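Purine nucleoside phosphorylase (PDB 6B6K) probably catalyses the reversible phosphate-dependent cleavage of purine nucleosides such as inosine and guanosine into the free base and ribose 1-phosphate. Local coordinates at residues I115-G120 / M221-E226; G121-L126 / G215-G220; I138-L143 / V193-G198. All coordinates share one frame; numbering follows the deposited sequence.

Contact 1: residues I115-G120 / M221-E226. With CVG (6-methylpyridazin-3-ol), chain I; DMS (dimethyl sulfoxide), chain H.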
loop_
_atom_site.group_PDB
_atom_site.type_symbol
_atom_site.label_atom_id
_atom_site.label_comp_id
_atom_site.label_asym_id
_atom_site.label_seq_id
_atom_site.Cartn_x
_atom_site.Cartn_y
_atom_site.Cartn_z
ATOM N N ILE A 115 1.977 -24.634 -6.073
ATOM C CA ILE A 115 2.845 -23.466 -6.276
ATOM C C ILE A 115 4.139 -23.602 -5.477
ATOM O O ILE A 115 4.124 -24.047 -4.322
ATOM C CB ILE A 115 2.106 -22.184 -5.841
ATOM C CG1 ILE A 115 0.770 -22.051 -6.552
ATOM C CG2 ILE A 115 2.938 -20.941 -6.152
ATOM C CD1 ILE A 115 -0.119 -20.887 -6.034
ATOM N N THR A 116 5.278 -23.236 -6.102
ATOM C CA THR A 116 6.534 -23.068 -5.373
ATOM C C THR A 116 7.066 -21.640 -5.536
ATOM O O THR A 116 6.776 -20.960 -6.527
ATOM C CB THR A 116 7.604 -24.098 -5.783
ATOM O OG1 THR A 116 7.943 -23.962 -7.174
ATOM C CG2 THR A 116 7.128 -25.531 -5.514
ATOM N N ASN A 117 7.872 -21.197 -4.561
ATOM C CA ASN A 117 8.521 -19.891 -4.597
ATOM C C ASN A 117 9.833 -19.931 -3.811
ATOM O O ASN A 117 10.106 -20.875 -3.053
ATOM C CB ASN A 117 7.600 -18.757 -4.090
ATOM C CG ASN A 117 7.235 -18.906 -2.631
ATOM O OD1 ASN A 117 8.091 -18.896 -1.761
ATOM N ND2 ASN A 117 5.943 -19.011 -2.346
ATOM N N LEU A 118 10.655 -18.891 -4.013
ATOM C CA LEU A 118 11.837 -18.638 -3.195
ATOM C C LEU A 118 11.537 -17.488 -2.230
ATOM O O LEU A 118 10.947 -16.466 -2.618
ATOM C CB LEU A 118 13.044 -18.291 -4.069
ATOM C CG LEU A 118 13.726 -19.508 -4.715
ATOM C CD1 LEU A 118 14.280 -19.128 -6.051
ATOM C CD2 LEU A 118 14.812 -19.992 -3.802
ATOM N N ALA A 119 11.916 -17.659 -0.965
ATOM C CA ALA A 119 11.567 -16.702 0.080
ATOM C C ALA A 119 12.700 -16.536 1.092
ATOM O O ALA A 119 13.591 -17.393 1.210
ATOM C CB ALA A 119 10.336 -17.177 0.846
ATOM N N GLY A 120 12.655 -15.413 1.819
ATOM C CA GLY A 120 13.541 -15.187 2.964
ATOM C C GLY A 120 12.965 -15.721 4.274
ATOM O O GLY A 120 11.757 -15.638 4.516
ATOM N N MET A 221 7.909 -12.231 -2.708
ATOM C CA MET A 221 7.351 -11.237 -3.624
ATOM C C MET A 221 6.335 -11.821 -4.611
ATOM O O MET A 221 6.066 -11.205 -5.658
ATOM C CB MET A 221 8.482 -10.558 -4.423
ATOM C CG MET A 221 9.564 -9.906 -3.624
ATOM S SD MET A 221 10.909 -9.319 -4.734
ATOM C CE MET A 221 12.167 -8.991 -3.513
ATOM N N SER A 222 5.797 -13.003 -4.339
ATOM C CA SER A 222 4.893 -13.668 -5.288
ATOM C C SER A 222 3.804 -14.403 -4.505
ATOM O O SER A 222 3.605 -14.167 -3.307
ATOM C CB SER A 222 5.680 -14.639 -6.190
ATOM O OG SER A 222 6.108 -15.744 -5.426
ATOM N N THR A 223 3.102 -15.308 -5.208
ATOM C CA THR A 223 2.227 -16.336 -4.642
ATOM C C THR A 223 0.872 -15.830 -4.149
ATOM O O THR A 223 -0.181 -16.355 -4.554
ATOM C CB THR A 223 3.007 -17.123 -3.588
ATOM O OG1 THR A 223 4.114 -17.766 -4.229
ATOM C CG2 THR A 223 2.158 -18.220 -2.917
ATOM N N VAL A 224 0.857 -14.840 -3.256
ATOM C CA VAL A 224 -0.419 -14.397 -2.679
ATOM C C VAL A 224 -1.416 -13.922 -3.733
ATOM O O VAL A 224 -2.604 -14.269 -3.627
ATOM C CB VAL A 224 -0.154 -13.384 -1.545
ATOM C CG1 VAL A 224 -1.412 -12.650 -1.129
ATOM C CG2 VAL A 224 0.520 -14.064 -0.351
ATOM N N PRO A 225 -1.030 -13.178 -4.787
ATOM C CA PRO A 225 -2.040 -12.824 -5.829
ATOM C C PRO A 225 -2.709 -14.022 -6.490
ATOM O O PRO A 225 -3.958 -14.076 -6.594
ATOM C CB PRO A 225 -1.245 -11.960 -6.818
ATOM C CG PRO A 225 -0.110 -11.342 -5.931
ATOM C CD PRO A 225 0.271 -12.501 -5.033
ATOM N N GLU A 226 -1.923 -15.031 -6.867
ATOM C CA GLU A 226 -2.477 -16.232 -7.499
ATOM C C GLU A 226 -3.324 -17.044 -6.519
ATOM O O GLU A 226 -4.346 -17.634 -6.913
ATOM C CB GLU A 226 -1.351 -17.122 -8.048
ATOM C CG GLU A 226 -0.384 -16.505 -8.983
ATOM C CD GLU A 226 0.861 -16.051 -8.246
ATOM O OE1 GLU A 226 0.793 -15.004 -7.637
ATOM O OE2 GLU A 226 1.895 -16.774 -8.231
HETATM C C4 CVG I . 12.839 -13.155 -1.629
HETATM C C3 CVG I . 11.928 -12.145 -1.517
HETATM C C2 CVG I . 11.940 -11.273 -0.349
HETATM C C1 CVG I . 13.841 -13.317 -0.619
HETATM O O CVG I . 11.035 -10.207 -0.178
HETATM N N1 CVG I . 12.904 -11.467 0.632
HETATM N N CVG I . 13.873 -12.492 0.507
HETATM C C CVG I . 14.860 -14.438 -0.774
HETATM S S DMS H . 9.383 -16.093 -6.970
HETATM O O DMS H . 8.389 -16.296 -5.884
HETATM C C1 DMS H . 10.524 -17.458 -6.962
HETATM C C2 DMS H . 8.760 -16.708 -8.541
HETATM O O HOH W 1 10.245 -13.910 -3.720
#
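The first torsions of Asn117 and Thr223 turn the amide and the hydroxyl toward each other. Asn117 CG sits between its backbone N and carbonyl carbon (chi1 64°), which swings the amide across the Thr223 side chain at about a right angle. Thr223 holds OG1 anti to its own carbonyl carbon (chi1 -62°), facing the amide. Asn117 ND2 donates to Thr223 OG1 at 2.9 Å. The bond is bent, and the hydroxyl lies 25° out of the amide plane. Thr223 OG1 in turn donates to Ser222 OG at 3.1 Å. Asn117 OD1 is hydrogen-bonded to Ser241 on strand 236-246, so both ends of the amide are held. Ile115 CG2 lies 3.9 Å from the same Thr223 OG1, the two side chains sliding past each other in opposite directions. Ile115 CD1 loosely approaches Glu226 CB, while the Glu226 carboxylate forms a salt bridge with Arg86. A water joins Leu118 O to Met221 N, linking the two backbones near the ligand. A dimethyl sulfoxide, probably from the crystallisation liquor, sits beside Asn117 CB and Ser222 OG. The CE methyl of Met221 comes 3.7 Å from O of the bound 6-methylpyridazin-3-ol, and Gly120 lies close to the same ring. The arrangement joins strand 112-121 to the start of helix 224-232 beside a ligand pocket, consistent with the active-site cleft of the phosphorylase superfamily.

Contact 2: residues G121-L126 / G215-G220. With CVG (6-methylpyridazin-3-ol), chain I.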
loop_
_atom_site.group_PDB
_atom_site.type_symbol
_atom_site.label_atom_id
_atom_site.label_comp_id
_atom_site.label_asym_id
_atom_site.label_seq_id
_atom_site.Cartn_x
_atom_site.Cartn_y
_atom_site.Cartn_z
ATOM N N GLY A 121 13.848 -16.255 5.127
ATOM C CA GLY A 121 13.443 -16.761 6.428
ATOM C C GLY A 121 13.415 -15.667 7.479
ATOM O O GLY A 121 14.364 -14.895 7.604
ATOM N N ILE A 122 12.321 -15.614 8.245
ATOM C CA ILE A 122 12.189 -14.727 9.388
ATOM C C ILE A 122 12.230 -15.508 10.709
ATOM O O ILE A 122 12.971 -15.156 11.620
ATOM C CB ILE A 122 10.898 -13.873 9.277
ATOM C CG1 ILE A 122 10.831 -13.070 7.950
ATOM C CG2 ILE A 122 10.745 -12.976 10.458
ATOM C CD1 ILE A 122 11.879 -11.978 7.793
ATOM N N ASN A 123 11.415 -16.560 10.825
ATOM C CA ASN A 123 11.435 -17.417 12.010
ATOM C C ASN A 123 12.844 -17.937 12.265
ATOM O O ASN A 123 13.551 -18.361 11.343
ATOM C CB ASN A 123 10.475 -18.590 11.779
ATOM C CG ASN A 123 10.311 -19.471 13.006
ATOM O OD1 ASN A 123 11.287 -19.945 13.579
ATOM N ND2 ASN A 123 9.067 -19.658 13.435
ATOM N N ARG A 124 13.242 -17.949 13.540
ATOM C CA ARG A 124 14.623 -18.292 13.859
ATOM C C ARG A 124 14.943 -19.770 13.637
ATOM O O ARG A 124 16.118 -20.120 13.538
ATOM C CB ARG A 124 14.972 -17.824 15.276
ATOM C CG ARG A 124 15.086 -16.297 15.361
ATOM C CD ARG A 124 15.239 -15.804 16.787
ATOM N NE ARG A 124 15.472 -14.361 16.862
ATOM C CZ ARG A 124 16.635 -13.771 16.590
ATOM N NH1 ARG A 124 17.686 -14.491 16.188
ATOM N NH2 ARG A 124 16.745 -12.450 16.706
ATOM N N LYS A 125 13.946 -20.641 13.501
ATOM C CA LYS A 125 14.257 -22.046 13.245
ATOM C C LYS A 125 14.484 -22.361 11.765
ATOM O O LYS A 125 14.739 -23.525 11.433
ATOM C CB LYS A 125 13.178 -22.957 13.845
ATOM C CG LYS A 125 11.839 -22.909 13.147
ATOM C CD LYS A 125 10.709 -23.325 14.089
ATOM C CE LYS A 125 9.342 -23.122 13.438
ATOM N NZ LYS A 125 9.248 -23.773 12.102
ATOM N N LEU A 126 14.421 -21.368 10.873
ATOM C CA LEU A 126 14.546 -21.581 9.434
ATOM C C LEU A 126 15.966 -21.283 8.945
ATOM O O LEU A 126 16.550 -20.253 9.300
ATOM C CB LEU A 126 13.538 -20.705 8.689
ATOM C CG LEU A 126 12.065 -21.048 8.974
ATOM C CD1 LEU A 126 11.173 -20.105 8.184
ATOM C CD2 LEU A 126 11.727 -22.496 8.643
ATOM N N GLY A 215 4.640 -11.672 13.593
ATOM C CA GLY A 215 4.264 -13.066 13.474
ATOM C C GLY A 215 4.467 -13.690 12.110
ATOM O O GLY A 215 3.862 -14.730 11.825
ATOM N N CYS A 216 5.303 -13.101 11.260
ATOM C CA CYS A 216 5.617 -13.700 9.967
ATOM C C CYS A 216 6.745 -14.723 10.103
ATOM O O CYS A 216 7.704 -14.530 10.861
ATOM C CB CYS A 216 6.026 -12.611 8.969
ATOM S SG CYS A 216 4.792 -11.338 8.755
ATOM N N ASP A 217 6.644 -15.811 9.338
ATOM C CA ASP A 217 7.698 -16.812 9.319
ATOM C C ASP A 217 8.621 -16.720 8.105
ATOM O O ASP A 217 9.805 -17.036 8.227
ATOM C CB ASP A 217 7.097 -18.229 9.394
ATOM C CG ASP A 217 6.282 -18.452 10.682
ATOM O OD1 ASP A 217 6.906 -18.436 11.766
ATOM O OD2 ASP A 217 5.039 -18.647 10.613
ATOM N N VAL A 218 8.106 -16.291 6.946
ATOM C CA VAL A 218 8.869 -16.156 5.703
ATOM C C VAL A 218 8.338 -14.914 4.988
ATOM O O VAL A 218 7.245 -14.434 5.281
ATOM C CB VAL A 218 8.764 -17.395 4.776
ATOM C CG1 VAL A 218 9.102 -18.683 5.533
ATOM C CG2 VAL A 218 7.403 -17.545 4.172
ATOM N N VAL A 219 9.134 -14.398 4.037
ATOM C CA VAL A 219 8.774 -13.213 3.243
ATOM C C VAL A 219 9.154 -13.432 1.770
ATOM O O VAL A 219 10.250 -13.915 1.462
ATOM C CB VAL A 219 9.414 -11.931 3.820
ATOM C CG1 VAL A 219 10.923 -12.036 3.914
ATOM C CG2 VAL A 219 8.999 -10.691 3.009
ATOM N N GLY A 220 8.241 -13.075 0.853
ATOM C CA GLY A 220 8.540 -13.171 -0.572
ATOM C C GLY A 220 7.683 -12.213 -1.384
ATOM O O GLY A 220 6.816 -11.506 -0.846
HETATM C C4 CVG I . 12.839 -13.155 -1.629
HETATM C C3 CVG I . 11.928 -12.145 -1.517
HETATM C C2 CVG I . 11.940 -11.273 -0.349
HETATM C C1 CVG I . 13.841 -13.317 -0.619
HETATM O O CVG I . 11.035 -10.207 -0.178
HETATM N N1 CVG I . 12.904 -11.467 0.632
HETATM N N CVG I . 13.873 -12.492 0.507
HETATM C C CVG I . 14.860 -14.438 -0.774
#
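Gly121 and Val218 form an antiparallel, non-hydrogen-bonded bridge, with their CA atoms 4.7 Å apart. It lies where strand 112-121 ends and strand 218-220 begins. Just beyond it, residues 122-126 leave the sheet and bend over the carbonyl of Asp217. Two successive amides share that oxygen. Ile122 N reaches Asp217 O at 2.9 Å from above the carbonyl plane, and Asn123 N reaches it at 3.1 Å from the same face, less tilted. Residues 123-126 then make a type I turn.

The Asn123 side chain stabilises the turn and grips the other segment. With CG anti to the backbone N (chi1 -174°), its amide runs alongside the Asp217 carboxylate, the two planes 34° apart. Asn123 ND2 donates almost straight to Asp217 OD1 at 3.0 Å. The oxygen lies in the amide plane, but the donor meets it on the anti side, out of the carboxylate plane. At the other end of the amide, OD1 accepts from Lys125 N at 2.7 Å, closing an Asx turn. Asp217 OD2 is taken by Val193 N of strand 189-196.

Apolar side chains add to this. Leu126 CD1 lies 3.7 Å from Val218 CG1, the two side chains crossing at about a right angle. Ile122 CD1 rests on Val219 CG1 at 4.0 Å, and Val219 CG1 also faces the bound 6-methylpyridazin-3-ol. Ile122 CG2 packs near Cys216 O.

Both Asn123 and Asp217 use each end of their flat groups, which should fix their rotation. The Asp217 carboxylate therefore links the 121-126 loop to strand 189-196. Lys125 NZ is hydrogen-bonded to His190 ND1; 5.8 Å from Asp217 OD1, it may favour the negative charge there without direct contact.

Contact 3: residues I138-L143 / V193-G198. With CVG (6-methylpyridazin-3-ol), chain I.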
loop_
_atom_site.group_PDB
_atom_site.type_symbol
_atom_site.label_atom_id
_atom_site.label_comp_id
_atom_site.label_asym_id
_atom_site.label_seq_id
_atom_site.Cartn_x
_atom_site.Cartn_y
_atom_site.Cartn_z
ATOM N N ILE A 138 0.136 -12.818 5.356
ATOM C CA ILE A 138 -0.080 -11.407 5.678
ATOM C C ILE A 138 0.168 -10.628 4.388
ATOM O O ILE A 138 1.303 -10.554 3.887
ATOM C CB ILE A 138 0.795 -10.918 6.833
ATOM C CG1 ILE A 138 0.335 -11.619 8.125
ATOM C CG2 ILE A 138 0.682 -9.383 7.011
ATOM C CD1 ILE A 138 1.226 -11.444 9.303
ATOM N N ASN A 139 -0.897 -10.025 3.864
ATOM C CA ASN A 139 -0.932 -9.434 2.519
ATOM C C ASN A 139 -0.839 -7.912 2.629
ATOM O O ASN A 139 -1.848 -7.210 2.642
ATOM C CB ASN A 139 -2.243 -9.886 1.885
ATOM C CG ASN A 139 -2.448 -9.408 0.453
ATOM O OD1 ASN A 139 -1.558 -8.837 -0.194
ATOM N ND2 ASN A 139 -3.678 -9.617 -0.040
ATOM N N PHE A 140 0.392 -7.381 2.662
ATOM C CA PHE A 140 0.549 -5.937 2.816
ATOM C C PHE A 140 -0.044 -5.171 1.645
ATOM O O PHE A 140 -0.732 -4.160 1.893
ATOM C CB PHE A 140 2.025 -5.576 3.068
ATOM C CG PHE A 140 2.529 -6.023 4.433
ATOM C CD1 PHE A 140 2.145 -5.344 5.562
ATOM C CD2 PHE A 140 3.354 -7.121 4.561
ATOM C CE1 PHE A 140 2.573 -5.747 6.818
ATOM C CE2 PHE A 140 3.786 -7.539 5.826
ATOM C CZ PHE A 140 3.399 -6.847 6.943
ATOM N N PRO A 141 0.124 -5.601 0.386
ATOM C CA PRO A 141 -0.597 -4.916 -0.703
ATOM C C PRO A 141 -2.106 -4.913 -0.513
ATOM O O PRO A 141 -2.765 -3.894 -0.760
ATOM C CB PRO A 141 -0.128 -5.660 -1.974
ATOM C CG PRO A 141 1.264 -6.209 -1.582
ATOM C CD PRO A 141 1.082 -6.602 -0.117
ATOM N N GLY A 142 -2.693 -6.024 -0.072
ATOM C CA GLY A 142 -4.138 -6.056 0.104
ATOM C C GLY A 142 -4.643 -5.119 1.191
ATOM O O GLY A 142 -5.666 -4.419 1.018
ATOM N N LEU A 143 -3.973 -5.097 2.348
ATOM C CA LEU A 143 -4.356 -4.120 3.357
ATOM C C LEU A 143 -4.277 -2.701 2.799
ATOM O O LEU A 143 -5.068 -1.837 3.206
ATOM C CB LEU A 143 -3.484 -4.264 4.614
ATOM C CG LEU A 143 -3.675 -5.558 5.430
ATOM C CD1 LEU A 143 -2.581 -5.688 6.465
ATOM C CD2 LEU A 143 -5.039 -5.628 6.113
ATOM N N VAL A 193 3.693 -18.888 8.202
ATOM C CA VAL A 193 2.928 -17.757 7.661
ATOM C C VAL A 193 3.814 -16.950 6.707
ATOM O O VAL A 193 4.920 -16.534 7.085
ATOM C CB VAL A 193 2.426 -16.854 8.808
ATOM C CG1 VAL A 193 1.772 -15.555 8.260
ATOM C CG2 VAL A 193 1.465 -17.622 9.741
ATOM N N TYR A 194 3.296 -16.671 5.499
ATOM C CA TYR A 194 4.016 -15.955 4.437
ATOM C C TYR A 194 3.617 -14.486 4.378
ATOM O O TYR A 194 2.431 -14.168 4.225
ATOM C CB TYR A 194 3.695 -16.616 3.098
ATOM C CG TYR A 194 4.353 -16.075 1.828
ATOM C CD1 TYR A 194 5.454 -16.715 1.281
ATOM C CD2 TYR A 194 3.807 -14.997 1.129
ATOM C CE1 TYR A 194 6.039 -16.269 0.103
ATOM C CE2 TYR A 194 4.390 -14.542 -0.067
ATOM C CZ TYR A 194 5.497 -15.191 -0.576
ATOM O OH TYR A 194 6.052 -14.738 -1.751
ATOM N N ALA A 195 4.614 -13.593 4.464
ATOM C CA ALA A 195 4.401 -12.156 4.265
ATOM C C ALA A 195 4.663 -11.824 2.806
ATOM O O ALA A 195 5.736 -12.136 2.285
ATOM C CB ALA A 195 5.360 -11.318 5.103
ATOM N N PHE A 196 3.699 -11.140 2.170
ATOM C CA PHE A 196 3.842 -10.662 0.786
ATOM C C PHE A 196 4.467 -9.255 0.813
ATOM O O PHE A 196 3.809 -8.284 1.210
ATOM C CB PHE A 196 2.476 -10.679 0.104
ATOM C CG PHE A 196 2.467 -10.230 -1.354
ATOM C CD1 PHE A 196 3.606 -10.253 -2.162
ATOM C CD2 PHE A 196 1.268 -9.801 -1.932
ATOM C CE1 PHE A 196 3.546 -9.836 -3.508
ATOM C CE2 PHE A 196 1.218 -9.378 -3.250
ATOM C CZ PHE A 196 2.353 -9.384 -4.053
ATOM N N ASN A 197 5.756 -9.166 0.407
ATOM C CA ASN A 197 6.476 -7.916 0.114
ATOM C C ASN A 197 6.320 -7.637 -1.382
ATOM O O ASN A 197 6.784 -8.421 -2.213
ATOM C CB ASN A 197 7.958 -8.104 0.462
ATOM C CG ASN A 197 8.867 -6.974 -0.063
ATOM O OD1 ASN A 197 8.442 -5.829 -0.241
ATOM N ND2 ASN A 197 10.150 -7.334 -0.339
ATOM N N GLY A 198 5.647 -6.528 -1.733
ATOM C CA GLY A 198 5.430 -6.235 -3.145
ATOM C C GLY A 198 6.705 -6.249 -3.985
ATOM O O GLY A 198 6.697 -6.669 -5.149
HETATM C C4 CVG I . 12.839 -13.155 -1.629
HETATM C C3 CVG I . 11.928 -12.145 -1.517
HETATM C C2 CVG I . 11.940 -11.273 -0.349
HETATM C C1 CVG I . 13.841 -13.317 -0.619
HETATM O O CVG I . 11.035 -10.207 -0.178
HETATM N N1 CVG I . 12.904 -11.467 0.632
HETATM N N CVG I . 13.873 -12.492 0.507
HETATM C C CVG I . 14.860 -14.438 -0.774
#
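Pro141 lies over a face of the Phe196 ring. Its CG stands 4.0 Å from the ring centroid, 29° off the normal, in a CH-pi contact. The Phe196 ring reaches the proline because its CG is anti to the backbone N (chi1 -179°). Asn139 comes to the same ring from the edge. Its side chain runs beside that of Phe196 and points the same way, with amide and ring planes 30° apart. Asn139 OD1 is 3.5 Å from Phe196 CD2. The same oxygen caps helix 140-143 by accepting from Gly142 N at 3.0 Å. That donor stands well above the carbonyl plane of the amide.

Phe140 is turned differently. Ile138 CG2 covers one face of its ring, offset toward the rim. At the edge, in the ring plane, lies Phe196 O, 3.6 Å from Phe140 CD2. This carbonyl oxygen is buried and has no hydrogen-bond partner in the model; Phe140 CD2 and Pro141 CD approach it as carbon neighbours. Ala195 CB also lies at the Phe140 edge. Ile138 CG1 and Val193 CG1 also touch at an angle, 4.2 Å apart.

The strands themselves run parallel, with Ile138 bridged to Ala195. Ile138 N donates to Tyr194 O at 2.9 Å, and Phe196 N donates to Ile138 O at 3.0 Å, nearly straight. Beyond the strand, Asn197 ND2 donates to O of the bound 6-methylpyridazin-3-ol at 3.0 Å.

The contact thus pairs strands 131-139 and 189-196 in the mixed sheet. Helix 224-232 packs on Asn139, Tyr194 and Phe196. Phe140 lies at subunit interfaces, against Met210 of the third subunit and Leu143 of the second subunit.

All three contacts are largely buried and touch the same ligand. Contact 1 lies nearest the centre of the chain; contacts 2 and 3 are farther out, and contact 3 borders two other subunits. Contacts 1 and 2 both use strand 112-121, whose end pairs with strand 218-220. Contacts 2 and 3 meet where strand 218-220 neighbours strand 189-196, with Gly220 O close to Asn197 N. Tyr194 OH and Ser222 tie contact 3 to contact 1. The chemistry differs with place: contact 1 relies on a short polar relay, contact 2 on a shared carbonyl and an amide-carboxylate pair, and contact 3 on parallel strand bonds and aromatic packing.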